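Local coordinates for putative flagellar hook-associated protein (Vibrio parahaemolyticus, PDB 3PWX), which probably serves as a structural component of the bacterial flagellum, as a hook-associated member of the flagellin family, at residues A31-K34 with T35-S39; V128-A131 with K132-M136. One frame throughout, in Å; residues are numbered along the deposited sequence.

Contact 1 (A31-K34 with T35-S39); sequences ANLK and TTLSS
L33 and L37, one turn apart on helix 7-61, form the tightly packed side of this segment. With CG anti to the backbone N (chi1 175°), L33 stands out from the helix, and of its two methyls CD1 leans forward to within 3.9 Å of L37 CG, the two side chains meeting at a slant. L37 CG also lies 3.3 Å from L33 O. L37 N donates the i to i+4 helical bond to L33 O at 2.8 Å, meeting the carbonyl almost end-on although the N-H...O angle is bent (145°). Leucine suits both places because its branched tip fills a buried apolar seam.

The other sides are polar and more open. T35, T36 and S38 each fold the hydroxyl back beside the backbone N and bond the carbonyl four residues earlier: T35 OG1 to A31 O at 3.2 Å, T36 OG1 to N32 O at 3.0 Å and S38 OG to K34 O at 2.9 Å. Each carbonyl also accepts the backbone N-H of the same residue, the two donors arriving from opposite faces of its plane. Short hydroxyl residues can thus satisfy themselves on the helix backbone.

The segment belongs to the flagellin N-terminal helical region and a predicted coiled coil, consistent with its packing against helix 172-223: K34 crosses to H201 and L204 and salt-bridges D205, L37 touches R200, and S38 rests on H201. The hairpin of strands 127-131 and 134-137 covers L33.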
loop_
_atom_site.group_PDB
_atom_site.type_symbol
_atom_site.label_atom_id
_atom_site.label_comp_id
_atom_site.label_asym_id
_atom_site.label_seq_id
_atom_site.Cartn_x
_atom_site.Cartn_y
_atom_site.Cartn_z
ATOM N N ALA A 31 -0.581 9.940 -10.486
ATOM C CA ALA A 31 -1.556 10.859 -11.057
ATOM C C ALA A 31 -2.897 10.107 -11.256
ATOM O O ALA A 31 -3.955 10.643 -10.980
ATOM C CB ALA A 31 -1.057 11.447 -12.371
ATOM N N ASN A 32 -2.876 8.859 -11.730
ATOM C CA ASN A 32 -4.198 8.250 -11.933
ATOM C C ASN A 32 -4.885 7.942 -10.641
ATOM O O ASN A 32 -6.117 8.019 -10.547
ATOM C CB ASN A 32 -4.185 7.094 -12.905
ATOM C CG ASN A 32 -3.901 7.569 -14.312
ATOM O OD1 ASN A 32 -4.321 8.658 -14.679
ATOM N ND2 ASN A 32 -3.193 6.769 -15.108
ATOM N N LEU A 33 -4.104 7.660 -9.612
ATOM C CA LEU A 33 -4.720 7.301 -8.343
ATOM C C LEU A 33 -5.337 8.585 -7.707
ATOM O O LEU A 33 -6.456 8.562 -7.183
ATOM C CB LEU A 33 -3.740 6.537 -7.434
ATOM C CG LEU A 33 -4.199 6.194 -6.017
ATOM C CD1 LEU A 33 -5.592 5.524 -5.998
ATOM C CD2 LEU A 33 -3.171 5.324 -5.331
ATOM N N LYS A 34 -4.633 9.706 -7.847
ATOM C CA LYS A 34 -5.105 10.979 -7.339
ATOM C C LYS A 34 -6.433 11.366 -7.963
ATOM O O LYS A 34 -7.302 12.012 -7.319
ATOM C CB LYS A 34 -4.098 12.073 -7.615
ATOM C CG LYS A 34 -2.779 11.911 -6.858
ATOM C CD LYS A 34 -2.014 13.206 -6.813
ATOM C CE LYS A 34 -2.878 14.222 -6.018
ATOM N NZ LYS A 34 -2.036 14.997 -5.031
ATOM N N THR A 35 -6.581 10.989 -9.226
ATOM C CA THR A 35 -7.780 11.313 -9.962
ATOM C C THR A 35 -8.959 10.536 -9.461
ATOM O O THR A 35 -10.044 11.041 -9.402
ATOM C CB THR A 35 -7.625 10.982 -11.429
ATOM O OG1 THR A 35 -6.737 11.951 -11.992
ATOM C CG2 THR A 35 -9.020 11.063 -12.135
ATOM N N THR A 36 -8.716 9.297 -9.114
ATOM C CA THR A 36 -9.727 8.364 -8.676
ATOM C C THR A 36 -10.060 8.730 -7.261
ATOM O O THR A 36 -11.212 8.629 -6.847
ATOM C CB THR A 36 -9.058 7.011 -8.681
ATOM O OG1 THR A 36 -8.778 6.692 -10.044
ATOM C CG2 THR A 36 -9.921 5.945 -8.073
ATOM N N LEU A 37 -9.073 9.205 -6.509
ATOM C CA LEU A 37 -9.343 9.518 -5.137
ATOM C C LEU A 37 -10.185 10.749 -5.094
ATOM O O LEU A 37 -11.157 10.745 -4.350
ATOM C CB LEU A 37 -8.071 9.681 -4.310
ATOM C CG LEU A 37 -7.212 8.463 -3.997
ATOM C CD1 LEU A 37 -5.995 8.935 -3.196
ATOM C CD2 LEU A 37 -8.004 7.434 -3.233
ATOM N N SER A 38 -9.879 11.787 -5.883
ATOM C CA SER A 38 -10.663 13.037 -5.877
ATOM C C SER A 38 -12.081 12.692 -6.241
ATOM O O SER A 38 -13.035 13.201 -5.654
ATOM C CB SER A 38 -10.224 14.005 -6.938
ATOM O OG SER A 38 -8.925 14.380 -6.712
ATOM N N SER A 39 -12.217 11.828 -7.246
ATOM C CA SER A 39 -13.543 11.356 -7.620
ATOM C C SER A 39 -14.399 10.777 -6.470
ATOM O O SER A 39 -15.597 11.061 -6.403
ATOM C CB SER A 39 -13.465 10.419 -8.813
ATOM O OG SER A 39 -14.795 10.188 -9.255
#

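Contact 2 (V128-A131 with K132-M136); sequences VTVA and KGVTM
V130 and V134 interlock across the hairpin with their side chains at about a right angle, methyl CG2 of V130 lying 4.0 Å from V134 CG1. That methyl stands between its own backbone N and carbonyl carbon, which turns it toward the opposite strand, while the second methyl, CG1, leans over the base of the selenomethionine side chain, 4.1 Å from M136 CB. V130 is thus a forked knob whose two prongs settle against two neighbours. Nearer the bend the small A131 offers a low bump, its CB 4.2 Å from V134 CG2.

The frame is an antiparallel beta hairpin closed by a type II turn from A131 to V134. V134 N bonds A131 O to shut the turn, and G133 takes the positive phi (67°) that a side chain would make costly. Farther out V128 and M136 form a hydrogen-bonded pair, with M136 N 2.7 Å from V128 O, and between these ends V130 N reaches V134 O at 2.9 Å.

On the face opposite V128, V134 and M136, T129 and T135 make a shallower fit, OG1 of T129 resting 4.0 Å from methyl CG2 of T135; beta-branched residues suit extended strands. Helix 7-61 covers V128 and M136, helix 172-223 also packs on M136 and V134, and residues 134-136 pair with a strand of the second subunit, continuing the sheet across the interface.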
loop_
_atom_site.group_PDB
_atom_site.type_symbol
_atom_site.label_atom_id
_atom_site.label_comp_id
_atom_site.label_asym_id
_atom_site.label_seq_id
_atom_site.Cartn_x
_atom_site.Cartn_y
_atom_site.Cartn_z
ATOM N N VAL A 128 -2.913 0.016 -5.625
ATOM C CA VAL A 128 -2.157 0.498 -6.759
ATOM C C VAL A 128 -0.705 0.617 -6.337
ATOM O O VAL A 128 -0.380 1.157 -5.222
ATOM C CB VAL A 128 -2.734 1.896 -7.158
ATOM C CG1 VAL A 128 -1.711 2.802 -7.839
ATOM C CG2 VAL A 128 -3.911 1.678 -8.046
ATOM N N THR A 129 0.168 0.155 -7.227
ATOM C CA THR A 129 1.636 0.198 -7.043
ATOM C C THR A 129 2.146 1.583 -7.421
ATOM O O THR A 129 1.868 2.065 -8.526
ATOM C CB THR A 129 2.306 -0.822 -7.908
ATOM O OG1 THR A 129 1.900 -2.101 -7.429
ATOM C CG2 THR A 129 3.848 -0.738 -7.803
ATOM N N VAL A 130 2.894 2.220 -6.529
ATOM C CA VAL A 130 3.179 3.587 -6.737
ATOM C C VAL A 130 4.682 3.854 -6.677
ATOM O O VAL A 130 5.096 5.001 -6.876
ATOM C CB VAL A 130 2.379 4.490 -5.726
ATOM C CG1 VAL A 130 0.848 4.284 -5.896
ATOM C CG2 VAL A 130 2.804 4.256 -4.271
ATOM N N ALA A 131 5.474 2.824 -6.333
ATOM C CA ALA A 131 6.931 2.808 -6.455
ATOM C C ALA A 131 7.342 1.363 -6.233
ATOM O O ALA A 131 6.548 0.579 -5.697
ATOM C CB ALA A 131 7.642 3.725 -5.445
ATOM N N LYS A 132 8.570 1.001 -6.627
ATOM C CA LYS A 132 9.021 -0.358 -6.534
ATOM C C LYS A 132 8.705 -0.925 -5.179
ATOM O O LYS A 132 9.246 -0.467 -4.184
ATOM C CB LYS A 132 10.519 -0.447 -6.784
ATOM C CG LYS A 132 11.003 -1.921 -7.011
ATOM C CD LYS A 132 10.078 -2.664 -8.026
ATOM C CE LYS A 132 10.764 -3.881 -8.728
ATOM N NZ LYS A 132 10.207 -5.170 -8.168
ATOM N N GLY A 133 7.869 -1.952 -5.152
ATOM C CA GLY A 133 7.481 -2.604 -3.900
ATOM C C GLY A 133 6.629 -1.801 -2.884
ATOM O O GLY A 133 6.612 -2.137 -1.691
ATOM N N VAL A 134 5.902 -0.779 -3.363
ATOM C CA VAL A 134 5.086 0.019 -2.512
ATOM C C VAL A 134 3.671 0.133 -3.084
ATOM O O VAL A 134 3.499 0.620 -4.203
ATOM C CB VAL A 134 5.679 1.465 -2.358
ATOM C CG1 VAL A 134 4.788 2.334 -1.392
ATOM C CG2 VAL A 134 7.187 1.417 -1.960
ATOM N N THR A 135 2.654 -0.253 -2.314
ATOM C CA THR A 135 1.298 -0.094 -2.796
ATOM C C THR A 135 0.510 0.869 -1.949
ATOM O O THR A 135 0.736 1.019 -0.738
ATOM C CB THR A 135 0.528 -1.409 -2.812
ATOM O OG1 THR A 135 0.257 -1.763 -1.456
ATOM C CG2 THR A 135 1.319 -2.509 -3.511
HETATM N N MSE A 136 -0.420 1.546 -2.586
HETATM C CA MSE A 136 -1.269 2.487 -1.830
HETATM C C MSE A 136 -2.713 2.021 -2.012
HETATM O O MSE A 136 -3.084 1.615 -3.139
HETATM C CB MSE A 136 -1.087 3.887 -2.354
HETATM C CG MSE A 136 -2.265 4.787 -2.095
HETATM SE SE MSE A 136 -2.102 5.539 -0.256
HETATM C CE MSE A 136 -0.172 6.025 -0.573
#

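Overall arrangement
Contact 1 comes first along the chain, in the long helix 7-61, and contact 2 follows much later as the hairpin of strands 127-131 and 134-137; their centres are about 15 Å apart. They meet through L33, whose CD2 packs 3.4 Å from M136 CG and also against V128 and V130, so the leucine serves its own helix through one methyl and the hairpin through the other. Helix 172-223 touches both, R200 and L204 being shared neighbours. Contact 1 is about 11 Å from the centre of the chain and contact 2 about 20 Å (centre to centre), the hairpin resting on both long helices while its strand 134-137 pairs with the second subunit.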